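Local coordinates for protein coatomer subunit delta (Saccharomyces cerevisiae, PDB 5FJZ) that forms part of the COPI coat, which probably drives Golgi-to-ER retrograde transport, and binds a tryptophan-based peptide of Dsl1 through its mu-homology domain, at residues F138-E143 against Y218-S223; V167-E172 against S177-V182. All coordinates share one frame; numbering follows the deposited sequence.

Interaction 1 of 2, residues F138-E143 against Y218-S223; sequences FDVIIE and YPMTVS
Met220 meets Val140 and Ile142 in a buried, apolar contact between two facing beta sheets of the mu-homology domain. Residues 138-143 lie on strand 137-146 of the four-stranded sheet. Residues 220-223 begin strand 220-229 of the long mixed sheet. The backbones do not pair. The CA atoms of Ile142 and Met220 are 9.4 Å apart, and side chains alone bridge that gap, as between the layers of a beta sandwich.

With CG anti to the carbonyl carbon (chi1 -60°) and the rest of the chain extended, Met220 carries SD and CE across to the other sheet. There the end of the chain touches two neighbours on the same face of the opposite strand. Its methyl CE lies 4.0 Å from Val140 CG1, where the two side chains run alongside each other in opposing directions. One atom back, SD lies 4.2 Å from Ile142 CD1, the end of the longer isoleucine branch.

Other side chains close in around this group. Phe207 packs on both Val140 and Ile142, Phe157 on Ile142, and Ile159 on Met220. Met220 also packs on Thr127 of strand 123-131.

No hydrogen bond or charge links the two segments. Cohesion here therefore rests on dispersion and on keeping apolar surface from water.

Interaction 2 of 2, residues V167-E172 against S177-V182; sequences VDINTE and SDAEVV
The flat peptide group between Ala179 and Glu180 turns one face toward Ile169. Ile169 CG1 lies over that face at its oxygen end, 3.9 Å from Ala179 O. The methyl CB of Ala179 leans out on the same side of the plane and meets the other isoleucine branch, with Ile169 CG2 3.9 Å from Ala179 CB. The two branches thus split between a carbonyl and a methyl. With CG1 beside the backbone N (chi1 -56°), CG2 is left anti to that N and points to the alanine. The backbone of Glu180 pairs with that of Lys193, on the next strand of the mixed sheet.

The two segments run almost antiparallel, 167° apart, but no hydrogen bond joins them. They face each other through side chains. Strand 168-169 is an outer strand of the four-stranded sheet, and strand 180-182 is an outer strand of the mixed sheet. This strand-turn-strand unit is a beta-arch, which carries the chain from one sheet of the sandwich to the other.

The arch widens away from its turn. CA atoms are 5.1 Å apart at Thr171 and Ser177, and 7.7 Å apart at Val167 and Val181. Near the turn, Thr171 and Ser177 meet by carbon. Thr171 CB lies 4.0 Å from Ser177 CB, and Thr171 CG2 also approaches Ser177 CB. At the wide end Val181 CG1 comes to 4.1 Å from Val167 CB. Val181 CG1 is nearly eclipsed with its own backbone N (chi1 -4°), an unfavourable torsion, and the exact placement of this methyl is less certain. Phe207 and Ile192 also pack on Val167. Asn100 of the second subunit accepts a hydrogen bond from Val167 N and packs on Val181.

How the interactions relate
Both interactions join the four-stranded sheet to the mixed sheet, and their centres are 13 Å apart. Interaction 1 lies in the buried interior between the sheets. Interaction 2 lies at the surface, where an outer strand of each sheet meets the other. Interaction 2 is also nested in sequence within the loop that interaction 1 closes. The first pairs segments distant in sequence, the second segments separated by a short turn. Interaction 1 is wholly apolar. Interaction 2 is also held without hydrogen bonds, but it includes a carbonyl oxygen under an aliphatic branch and two hydroxyl residues that meet through their carbons. It borders a second subunit. Phe207 packs against side chains of both.

Interaction 1 of 2, residues F138-E143 against Y218-S223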
ATOM      1  N   PHE A 138      12.149  14.749 -28.891  1.00 25.42           N
ATOM      2  CA  PHE A 138      10.956  15.499 -29.158  1.00 22.78           C
ATOM      3  C   PHE A 138      10.919  16.904 -28.585  1.00 20.48           C
ATOM      4  O   PHE A 138      11.433  17.176 -27.529  1.00 21.21           O
ATOM      5  CB  PHE A 138       9.740  14.696 -28.682  1.00 22.77           C
ATOM      6  CG  PHE A 138       9.585  13.334 -29.340  1.00 24.73           C
ATOM      7  CD1 PHE A 138      10.279  12.252 -28.864  1.00 24.04           C
ATOM      8  CD2 PHE A 138       8.767  13.167 -30.472  1.00 24.64           C
ATOM      9  CE1 PHE A 138      10.195  11.010 -29.466  1.00 26.33           C
ATOM     10  CE2 PHE A 138       8.638  11.916 -31.070  1.00 26.14           C
ATOM     11  CZ  PHE A 138       9.376  10.842 -30.572  1.00 29.71           C
ATOM     12  N   ASP A 139      10.280  17.805 -29.346  1.00 20.98           N
ATOM     13  CA  ASP A 139      10.026  19.152 -28.968  1.00 19.09           C
ATOM     14  C   ASP A 139       8.598  19.144 -28.379  1.00 20.98           C
ATOM     15  O   ASP A 139       7.610  18.801 -29.039  1.00 21.16           O
ATOM     16  CB  ASP A 139      10.130  20.167 -30.143  1.00 21.56           C
ATOM     17  CG  ASP A 139      11.523  20.282 -30.738  1.00 26.99           C
ATOM     18  OD1 ASP A 139      12.564  20.040 -30.107  1.00 31.27           O
ATOM     19  OD2 ASP A 139      11.615  20.655 -31.908  1.00 30.06           O
ATOM     20  N   VAL A 140       8.525  19.382 -27.079  1.00 17.97           N
ATOM     21  CA  VAL A 140       7.323  19.339 -26.333  1.00 17.76           C
ATOM     22  C   VAL A 140       6.870  20.687 -25.944  1.00 18.38           C
ATOM     23  O   VAL A 140       7.678  21.512 -25.489  1.00 18.04           O
ATOM     24  CB  VAL A 140       7.534  18.534 -25.017  1.00 19.02           C
ATOM     25  CG1 VAL A 140       6.257  18.449 -24.218  1.00 22.30           C
ATOM     26  CG2 VAL A 140       8.048  17.124 -25.335  1.00 21.00           C
ATOM     27  N   ILE A 141       5.559  20.909 -26.003  1.00 16.68           N
ATOM     28  CA  ILE A 141       4.961  22.082 -25.453  1.00 18.06           C
ATOM     29  C   ILE A 141       3.810  21.655 -24.525  1.00 16.95           C
ATOM     30  O   ILE A 141       2.893  20.933 -24.922  1.00 18.50           O
ATOM     31  CB  ILE A 141       4.384  23.031 -26.584  1.00 19.43           C
ATOM     32  CG1 ILE A 141       5.500  23.500 -27.506  1.00 23.00           C
ATOM     33  CG2 ILE A 141       3.607  24.199 -25.959  1.00 20.03           C
ATOM     34  CD1 ILE A 141       5.073  24.444 -28.647  1.00 25.54           C
ATOM     35  N   ILE A 142       3.915  22.087 -23.301  1.00 17.12           N
ATOM     36  CA  ILE A 142       2.859  21.922 -22.338  1.00 19.73           C
ATOM     37  C   ILE A 142       2.216  23.270 -22.152  1.00 19.30           C
ATOM     38  O   ILE A 142       2.816  24.234 -21.612  1.00 19.88           O
ATOM     39  CB  ILE A 142       3.391  21.413 -20.939  1.00 17.93           C
ATOM     40  CG1 ILE A 142       4.146  20.122 -21.111  1.00 16.34           C
ATOM     41  CG2 ILE A 142       2.154  21.182 -20.033  1.00 20.82           C
ATOM     42  CD1 ILE A 142       4.904  19.626 -19.854  1.00 17.87           C
ATOM     43  N   GLU A 143       0.931  23.307 -22.435  1.00 16.11           N
ATOM     44  CA  GLU A 143       0.148  24.499 -22.198  1.00 21.66           C
ATOM     45  C   GLU A 143      -0.767  24.342 -21.052  1.00 17.51           C
ATOM     46  O   GLU A 143      -1.384  23.353 -20.881  1.00 23.84           O
ATOM     47  CB  GLU A 143      -0.714  24.808 -23.430  1.00 29.18           C
ATOM     48  CG  GLU A 143       0.174  25.424 -24.492  1.00 40.96           C
ATOM     49  CD  GLU A 143      -0.531  25.653 -25.786  1.00 49.45           C
ATOM     50  OE1 GLU A 143      -1.521  24.917 -26.074  1.00 53.35           O
ATOM     51  OE2 GLU A 143      -0.075  26.591 -26.493  1.00 59.61           O
ATOM     52  N   TYR A 218       4.599   9.865 -22.082  1.00 16.96           N
ATOM     53  CA  TYR A 218       3.382   9.942 -21.292  1.00 18.48           C
ATOM     54  C   TYR A 218       3.277   8.754 -20.298  1.00 21.98           C
ATOM     55  O   TYR A 218       3.879   7.713 -20.557  1.00 20.85           O
ATOM     56  CB  TYR A 218       2.164   9.945 -22.219  1.00 18.93           C
ATOM     57  CG  TYR A 218       2.083  11.163 -23.054  1.00 17.62           C
ATOM     58  CD1 TYR A 218       1.487  12.308 -22.606  1.00 17.77           C
ATOM     59  CD2 TYR A 218       2.565  11.141 -24.362  1.00 18.80           C
ATOM     60  CE1 TYR A 218       1.458  13.463 -23.414  1.00 18.32           C
ATOM     61  CE2 TYR A 218       2.585  12.274 -25.149  1.00 17.56           C
ATOM     62  CZ  TYR A 218       2.031  13.423 -24.680  1.00 18.01           C
ATOM     63  OH  TYR A 218       2.003  14.538 -25.495  1.00 15.39           O
ATOM     64  N   PRO A 219       2.591   8.903 -19.141  1.00 20.66           N
ATOM     65  CA  PRO A 219       1.907  10.102 -18.600  1.00 20.45           C
ATOM     66  C   PRO A 219       2.854  11.231 -18.149  1.00 17.89           C
ATOM     67  O   PRO A 219       3.902  11.013 -17.526  1.00 17.61           O
ATOM     68  CB  PRO A 219       1.072   9.531 -17.487  1.00 20.55           C
ATOM     69  CG  PRO A 219       1.827   8.280 -16.989  1.00 23.00           C
ATOM     70  CD  PRO A 219       2.623   7.774 -18.157  1.00 22.80           C
ATOM     71  N   MET A 220       2.510  12.460 -18.454  1.00 19.27           N
ATOM     72  CA  MET A 220       3.191  13.597 -17.880  1.00 20.19           C
ATOM     73  C   MET A 220       2.428  14.024 -16.616  1.00 18.71           C
ATOM     74  O   MET A 220       1.210  14.193 -16.647  1.00 21.29           O
ATOM     75  CB  MET A 220       3.202  14.775 -18.882  1.00 19.45           C
ATOM     76  CG  MET A 220       3.893  14.458 -20.194  1.00 21.21           C
ATOM     77  SD  MET A 220       3.940  15.865 -21.331  1.00 22.68           S
ATOM     78  CE  MET A 220       4.757  15.098 -22.737  1.00 24.84           C
ATOM     79  N   THR A 221       3.154  14.255 -15.533  1.00 17.97           N
ATOM     80  CA  THR A 221       2.551  14.546 -14.266  1.00 19.71           C
ATOM     81  C   THR A 221       2.863  15.958 -13.872  1.00 19.87           C
ATOM     82  O   THR A 221       3.985  16.465 -14.093  1.00 23.76           O
ATOM     83  CB  THR A 221       3.082  13.598 -13.180  1.00 23.44           C
ATOM     84  OG1 THR A 221       2.677  12.277 -13.494  1.00 25.32           O
ATOM     85  CG2 THR A 221       2.525  13.934 -11.839  1.00 27.18           C
ATOM     86  N   VAL A 222       1.926  16.604 -13.237  1.00 18.49           N
ATOM     87  CA  VAL A 222       2.151  17.931 -12.667  1.00 19.69           C
ATOM     88  C   VAL A 222       2.000  17.909 -11.125  1.00 18.67           C
ATOM     89  O   VAL A 222       1.113  17.191 -10.591  1.00 19.68           O
ATOM     90  CB  VAL A 222       1.236  18.989 -13.264  1.00 23.06           C
ATOM     91  CG1 VAL A 222      -0.205  18.710 -12.956  1.00 26.18           C
ATOM     92  CG2 VAL A 222       1.569  20.355 -12.702  1.00 25.68           C
ATOM     93  N   SER A 223       2.852  18.680 -10.465  1.00 17.36           N
ATOM     94  CA  SER A 223       2.876  18.759  -9.011  0.50 18.67           C
ATOM     95  C   SER A 223       2.840  20.217  -8.581  1.00 18.94           C
ATOM     96  O   SER A 223       3.711  21.015  -9.009  1.00 18.31           O
ATOM     97  CB  SER A 223       4.172  18.068  -8.527  0.50 18.93           C
ATOM     98  OG  SER A 223       4.268  18.062  -7.104  0.50 19.06           O
TER

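Interaction 2 of 2, residues V167-E172 against S177-V182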
ATOM      1  N   VAL A 167      18.130  17.989 -21.007  1.00 25.54           N
ATOM      2  CA  VAL A 167      16.944  18.702 -21.507  1.00 22.53           C
ATOM      3  C   VAL A 167      17.299  20.134 -21.873  1.00 25.09           C
ATOM      4  O   VAL A 167      17.956  20.792 -21.121  1.00 25.01           O
ATOM      5  CB  VAL A 167      15.945  18.865 -20.322  1.00 25.13           C
ATOM      6  CG1 VAL A 167      14.810  19.781 -20.715  1.00 29.80           C
ATOM      7  CG2 VAL A 167      15.441  17.542 -19.839  1.00 26.35           C
ATOM      8  N   ASP A 168      16.753  20.634 -22.982  1.00 20.83           N
ATOM      9  CA  ASP A 168      16.942  21.970 -23.483  1.00 26.67           C
ATOM     10  C   ASP A 168      15.627  22.686 -23.392  1.00 23.41           C
ATOM     11  O   ASP A 168      14.646  22.281 -24.028  1.00 23.53           O
ATOM     12  CB  ASP A 168      17.416  21.840 -24.957  1.00 31.37           C
ATOM     13  CG  ASP A 168      17.758  23.141 -25.618  1.00 39.07           C
ATOM     14  OD1 ASP A 168      17.746  24.218 -24.989  1.00 44.61           O
ATOM     15  OD2 ASP A 168      17.997  23.079 -26.842  1.00 46.61           O
ATOM     16  N   ILE A 169      15.578  23.612 -22.469  1.00 19.56           N
ATOM     17  CA  ILE A 169      14.417  24.492 -22.204  1.00 20.73           C
ATOM     18  C   ILE A 169      14.316  25.490 -23.341  1.00 19.96           C
ATOM     19  O   ILE A 169      15.296  26.181 -23.647  1.00 25.09           O
ATOM     20  CB  ILE A 169      14.590  25.290 -20.894  1.00 22.56           C
ATOM     21  CG1 ILE A 169      14.833  24.427 -19.674  1.00 26.30           C
ATOM     22  CG2 ILE A 169      13.400  26.237 -20.639  1.00 22.58           C
ATOM     23  CD1 ILE A 169      13.836  23.302 -19.541  1.00 25.06           C
ATOM     24  N   ASN A 170      13.192  25.516 -24.039  1.00 21.30           N
ATOM     25  CA  ASN A 170      13.006  26.427 -25.173  1.00 22.24           C
ATOM     26  C   ASN A 170      12.347  27.696 -24.677  1.00 24.60           C
ATOM     27  O   ASN A 170      11.122  27.848 -24.596  1.00 22.36           O
ATOM     28  CB  ASN A 170      12.290  25.634 -26.291  1.00 21.55           C
ATOM     29  CG  ASN A 170      13.146  24.441 -26.773  1.00 24.58           C
ATOM     30  OD1 ASN A 170      14.381  24.473 -26.705  1.00 30.54           O
ATOM     31  ND2 ASN A 170      12.496  23.378 -27.248  1.00 26.81           N
ATOM     32  N   THR A 171      13.202  28.647 -24.296  1.00 26.63           N
ATOM     33  CA  THR A 171      12.779  29.854 -23.621  1.00 28.05           C
ATOM     34  C   THR A 171      11.898  30.723 -24.537  1.00 29.79           C
ATOM     35  O   THR A 171      11.077  31.459 -24.068  1.00 23.71           O
ATOM     36  CB  THR A 171      13.970  30.659 -23.087  1.00 35.93           C
ATOM     37  OG1 THR A 171      14.797  31.035 -24.190  1.00 40.43           O
ATOM     38  CG2 THR A 171      14.844  29.803 -22.069  1.00 30.33           C
ATOM     39  N   GLU A 172      12.049  30.571 -25.853  1.00 31.54           N
ATOM     40  CA  GLU A 172      11.275  31.408 -26.806  1.00 34.55           C
ATOM     41  C   GLU A 172       9.801  31.015 -26.853  1.00 28.61           C
ATOM     42  O   GLU A 172       8.976  31.763 -27.341  1.00 25.80           O
ATOM     43  CB  GLU A 172      11.842  31.267 -28.224  1.00 32.74           C
ATOM     44  CG  GLU A 172      11.824  29.804 -28.757  1.00 41.26           C
ATOM     45  CD  GLU A 172      13.146  29.064 -28.586  1.00 47.71           C
ATOM     46  OE1 GLU A 172      13.536  28.966 -27.398  1.00 50.95           O
ATOM     47  OE2 GLU A 172      13.797  28.591 -29.577  1.00 64.97           O
ATOM     48  N   SER A 177      10.965  32.284 -18.613  1.00 44.99           N
ATOM     49  CA  SER A 177      12.388  31.991 -18.980  1.00 48.67           C
ATOM     50  C   SER A 177      12.889  32.139 -17.574  1.00 50.02           C
ATOM     51  O   SER A 177      12.748  33.234 -16.996  1.00 64.96           O
ATOM     52  CB  SER A 177      13.200  32.974 -19.893  1.00 50.75           C
ATOM     53  OG  SER A 177      12.447  33.855 -20.705  1.00 51.96           O
ATOM     54  N   ASP A 178      13.467  31.065 -17.055  1.00 41.61           N
ATOM     55  CA  ASP A 178      13.443  30.750 -15.625  1.00 45.47           C
ATOM     56  C   ASP A 178      13.236  29.241 -15.276  1.00 38.97           C
ATOM     57  O   ASP A 178      13.673  28.762 -14.211  1.00 36.77           O
ATOM     58  CB  ASP A 178      12.328  31.478 -14.932  1.00 44.19           C
ATOM     59  CG  ASP A 178      12.593  31.653 -13.472  1.00 48.27           C
ATOM     60  OD1 ASP A 178      13.754  31.498 -13.039  1.00 52.82           O
ATOM     61  OD2 ASP A 178      11.619  31.996 -12.787  1.00 54.44           O
ATOM     62  N   ALA A 179      12.551  28.509 -16.170  1.00 26.74           N
ATOM     63  CA  ALA A 179      12.217  27.075 -15.983  1.00 26.02           C
ATOM     64  C   ALA A 179      13.521  26.346 -15.855  1.00 25.88           C
ATOM     65  O   ALA A 179      14.473  26.733 -16.522  1.00 18.04           O
ATOM     66  CB  ALA A 179      11.504  26.540 -17.228  1.00 22.80           C
ATOM     67  N   GLU A 180      13.566  25.289 -15.055  1.00 24.39           N
ATOM     68  CA  GLU A 180      14.805  24.560 -14.888  1.00 26.51           C
ATOM     69  C   GLU A 180      14.526  23.118 -14.456  1.00 21.34           C
ATOM     70  O   GLU A 180      13.573  22.881 -13.765  1.00 18.22           O
ATOM     71  CB  GLU A 180      15.724  25.248 -13.839  1.00 30.81           C
ATOM     72  CG  GLU A 180      15.183  25.183 -12.433  1.00 33.77           C
ATOM     73  CD  GLU A 180      15.872  26.112 -11.428  1.00 41.94           C
ATOM     74  OE1 GLU A 180      17.031  26.479 -11.637  1.00 41.61           O
ATOM     75  OE2 GLU A 180      15.247  26.430 -10.388  1.00 46.44           O
ATOM     76  N   VAL A 181      15.419  22.211 -14.836  1.00 18.74           N
ATOM     77  CA  VAL A 181      15.320  20.870 -14.332  1.00 20.66           C
ATOM     78  C   VAL A 181      15.610  20.897 -12.845  1.00 19.53           C
ATOM     79  O   VAL A 181      16.491  21.663 -12.368  1.00 20.50           O
ATOM     80  CB  VAL A 181      15.975  19.782 -15.201  1.00 26.27           C
ATOM     81  CG1 VAL A 181      16.536  20.282 -16.508  1.00 32.19           C
ATOM     82  CG2 VAL A 181      16.824  18.809 -14.432  1.00 24.04           C
ATOM     83  N   VAL A 182      14.889  20.061 -12.118  1.00 15.40           N
ATOM     84  CA  VAL A 182      15.022  19.917 -10.676  1.00 16.27           C
ATOM     85  C   VAL A 182      14.939  18.455 -10.290  1.00 16.82           C
ATOM     86  O   VAL A 182      14.383  17.628 -11.009  1.00 14.44           O
ATOM     87  CB  VAL A 182      13.933  20.700  -9.859  1.00 17.01           C
ATOM     88  CG1 VAL A 182      14.125  22.209 -10.013  1.00 18.99           C
ATOM     89  CG2 VAL A 182      12.598  20.240 -10.224  1.00 16.61           C
TER